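Local atomic coordinates of VP24 (White spot syndrome virus, PDB entry 5HLJ), a protein that serves as a major envelope protein of the virus, probably as a membrane-anchored structural component of the virion surface. Residues His33-Asn38 and Ser72-Gly77. Sequence-based numbering, arbitrary orientation.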
loop_
_atom_site.group_PDB
_atom_site.type_symbol
_atom_site.label_atom_id
_atom_site.label_comp_id
_atom_site.label_asym_id
_atom_site.label_seq_id
_atom_site.Cartn_x
_atom_site.Cartn_y
_atom_site.Cartn_z
ATOM N N HIS A 33 -12.483 16.370 10.090
ATOM C CA HIS A 33 -12.875 15.014 9.744
ATOM C C HIS A 33 -12.688 14.667 8.269
ATOM O O HIS A 33 -12.523 15.541 7.417
ATOM C CB HIS A 33 -14.338 14.776 10.103
ATOM C CG HIS A 33 -14.571 14.494 11.551
ATOM N ND1 HIS A 33 -15.176 15.394 12.395
ATOM C CD2 HIS A 33 -14.287 13.403 12.301
ATOM C CE1 HIS A 33 -15.262 14.869 13.606
ATOM N NE2 HIS A 33 -14.733 13.661 13.572
ATOM N N PHE A 34 -12.722 13.371 7.986
ATOM C CA PHE A 34 -12.961 12.901 6.633
ATOM C C PHE A 34 -14.412 12.507 6.576
ATOM O O PHE A 34 -14.970 12.089 7.574
ATOM C CB PHE A 34 -12.064 11.715 6.264
ATOM C CG PHE A 34 -10.708 12.111 5.800
ATOM C CD1 PHE A 34 -10.537 12.719 4.564
ATOM C CD2 PHE A 34 -9.597 11.875 6.593
ATOM C CE1 PHE A 34 -9.281 13.080 4.126
ATOM C CE2 PHE A 34 -8.337 12.241 6.162
ATOM C CZ PHE A 34 -8.178 12.847 4.932
ATOM N N ASN A 35 -15.023 12.623 5.407
ATOM C CA ASN A 35 -16.436 12.308 5.260
ATOM C C ASN A 35 -16.677 11.440 4.022
ATOM O O ASN A 35 -16.217 11.776 2.922
ATOM C CB ASN A 35 -17.244 13.611 5.185
ATOM C CG ASN A 35 -18.729 13.394 5.386
ATOM O OD1 ASN A 35 -19.147 12.480 6.099
ATOM N ND2 ASN A 35 -19.534 14.241 4.758
ATOM N N PHE A 36 -17.371 10.314 4.197
ATOM C CA PHE A 36 -17.663 9.432 3.062
ATOM C C PHE A 36 -18.527 10.123 2.011
ATOM O O PHE A 36 -19.293 11.026 2.329
ATOM C CB PHE A 36 -18.378 8.163 3.511
ATOM C CG PHE A 36 -17.505 7.193 4.255
ATOM C CD1 PHE A 36 -16.336 6.688 3.671
ATOM C CD2 PHE A 36 -17.869 6.746 5.526
ATOM C CE1 PHE A 36 -15.537 5.776 4.355
ATOM C CE2 PHE A 36 -17.075 5.840 6.219
ATOM C CZ PHE A 36 -15.902 5.351 5.623
ATOM N N VAL A 37 -18.390 9.695 0.759
ATOM C CA VAL A 37 -19.417 9.921 -0.249
ATOM C C VAL A 37 -20.352 8.721 -0.182
ATOM O O VAL A 37 -19.899 7.574 -0.207
ATOM C CB VAL A 37 -18.823 10.068 -1.665
ATOM C CG1 VAL A 37 -19.927 10.052 -2.715
ATOM C CG2 VAL A 37 -17.981 11.333 -1.762
ATOM N N ASN A 38 -21.650 8.956 -0.059
ATOM C CA ASN A 38 -22.583 7.833 0.091
ATOM C C ASN A 38 -22.750 7.105 -1.236
ATOM O O ASN A 38 -22.528 7.691 -2.300
ATOM C CB ASN A 38 -23.935 8.311 0.622
ATOM C CG ASN A 38 -24.589 9.321 -0.288
ATOM O OD1 ASN A 38 -24.163 10.478 -0.355
ATOM N ND2 ASN A 38 -25.634 8.897 -0.993
ATOM N N SER A 72 -19.631 7.803 8.280
ATOM C CA SER A 72 -18.647 8.668 8.906
ATOM C C SER A 72 -19.371 9.677 9.790
ATOM O O SER A 72 -20.416 10.205 9.403
ATOM C CB SER A 72 -17.786 9.370 7.858
ATOM O OG SER A 72 -18.581 10.030 6.891
ATOM N N LEU A 73 -18.838 9.906 10.988
ATOM C CA LEU A 73 -19.438 10.839 11.947
ATOM C C LEU A 73 -18.672 12.150 11.944
ATOM O O LEU A 73 -17.460 12.177 11.734
ATOM C CB LEU A 73 -19.477 10.250 13.370
ATOM C CG LEU A 73 -20.169 8.896 13.570
ATOM C CD1 LEU A 73 -20.370 8.573 15.059
ATOM C CD2 LEU A 73 -21.491 8.809 12.803
ATOM N N LEU A 74 -19.394 13.244 12.157
ATOM C CA LEU A 74 -18.800 14.570 12.109
ATOM C C LEU A 74 -18.998 15.253 13.460
ATOM O O LEU A 74 -19.460 14.625 14.412
ATOM C CB LEU A 74 -19.411 15.378 10.961
ATOM C CG LEU A 74 -19.315 14.643 9.610
ATOM C CD1 LEU A 74 -20.100 15.347 8.517
ATOM C CD2 LEU A 74 -17.853 14.435 9.177
ATOM N N GLY A 75 -18.639 16.521 13.574
ATOM C CA GLY A 75 -18.852 17.196 14.848
ATOM C C GLY A 75 -17.934 16.764 15.990
ATOM O O GLY A 75 -17.561 15.583 16.103
ATOM N N ASP A 76 -17.568 17.745 16.824
ATOM C CA ASP A 76 -16.590 17.573 17.899
ATOM C C ASP A 76 -16.936 16.392 18.775
ATOM O O ASP A 76 -18.110 16.005 18.898
ATOM C CB ASP A 76 -16.515 18.827 18.778
ATOM C CG ASP A 76 -15.965 20.023 18.051
ATOM O OD1 ASP A 76 -16.349 20.249 16.883
ATOM O OD2 ASP A 76 -15.139 20.736 18.659
ATOM N N GLY A 77 -15.929 15.828 19.410
ATOM C CA GLY A 77 -16.189 14.702 20.281
ATOM C C GLY A 77 -16.066 13.379 19.563
ATOM O O GLY A 77 -15.669 12.396 20.168
#
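Ser72 turns OG between its backbone N and carbonyl carbon (chi1 52°). Asn35 holds CG anti to its backbone N (chi1 -165°), bringing that amide carbon beside the serine; a turn about chi2 then directs OD1. Ser72 OG donates to Asn35 OD1 at 2.6 Å, somewhat out of the carbonyl plane. The same OG accepts the backbone N-H of Phe36 at 3.0 Å, nearly straight (165°). Asn35 ND2 is hydrogen-bonded to Gln54 OE1; with both ends held, the amide's rotation is fixed. The ring of Phe36 sets its edge against the serine backbone, with CD2 3.4 Å from Ser72 N.

Leu74 lays CD2 on His33 CB at 3.7 Å, and its CD1 lies against the Asn35 amide. Leu74 CA makes a CH-pi contact over one face of the His33 imidazole, 4.0 Å from the ring centroid. Leu73 O lies over that face too. His33 NE2 is hydrogen-bonded to Asp78 O, and the ring stacks with His79.

The contact joins strand 33-42 to the end of strand 68-72 and the loop that follows; strand 48-51 lies between the two strands. The serine hydroxyl, fixed in rotation by one donated and one accepted bond, ties the segments through a side chain, not backbone pairing.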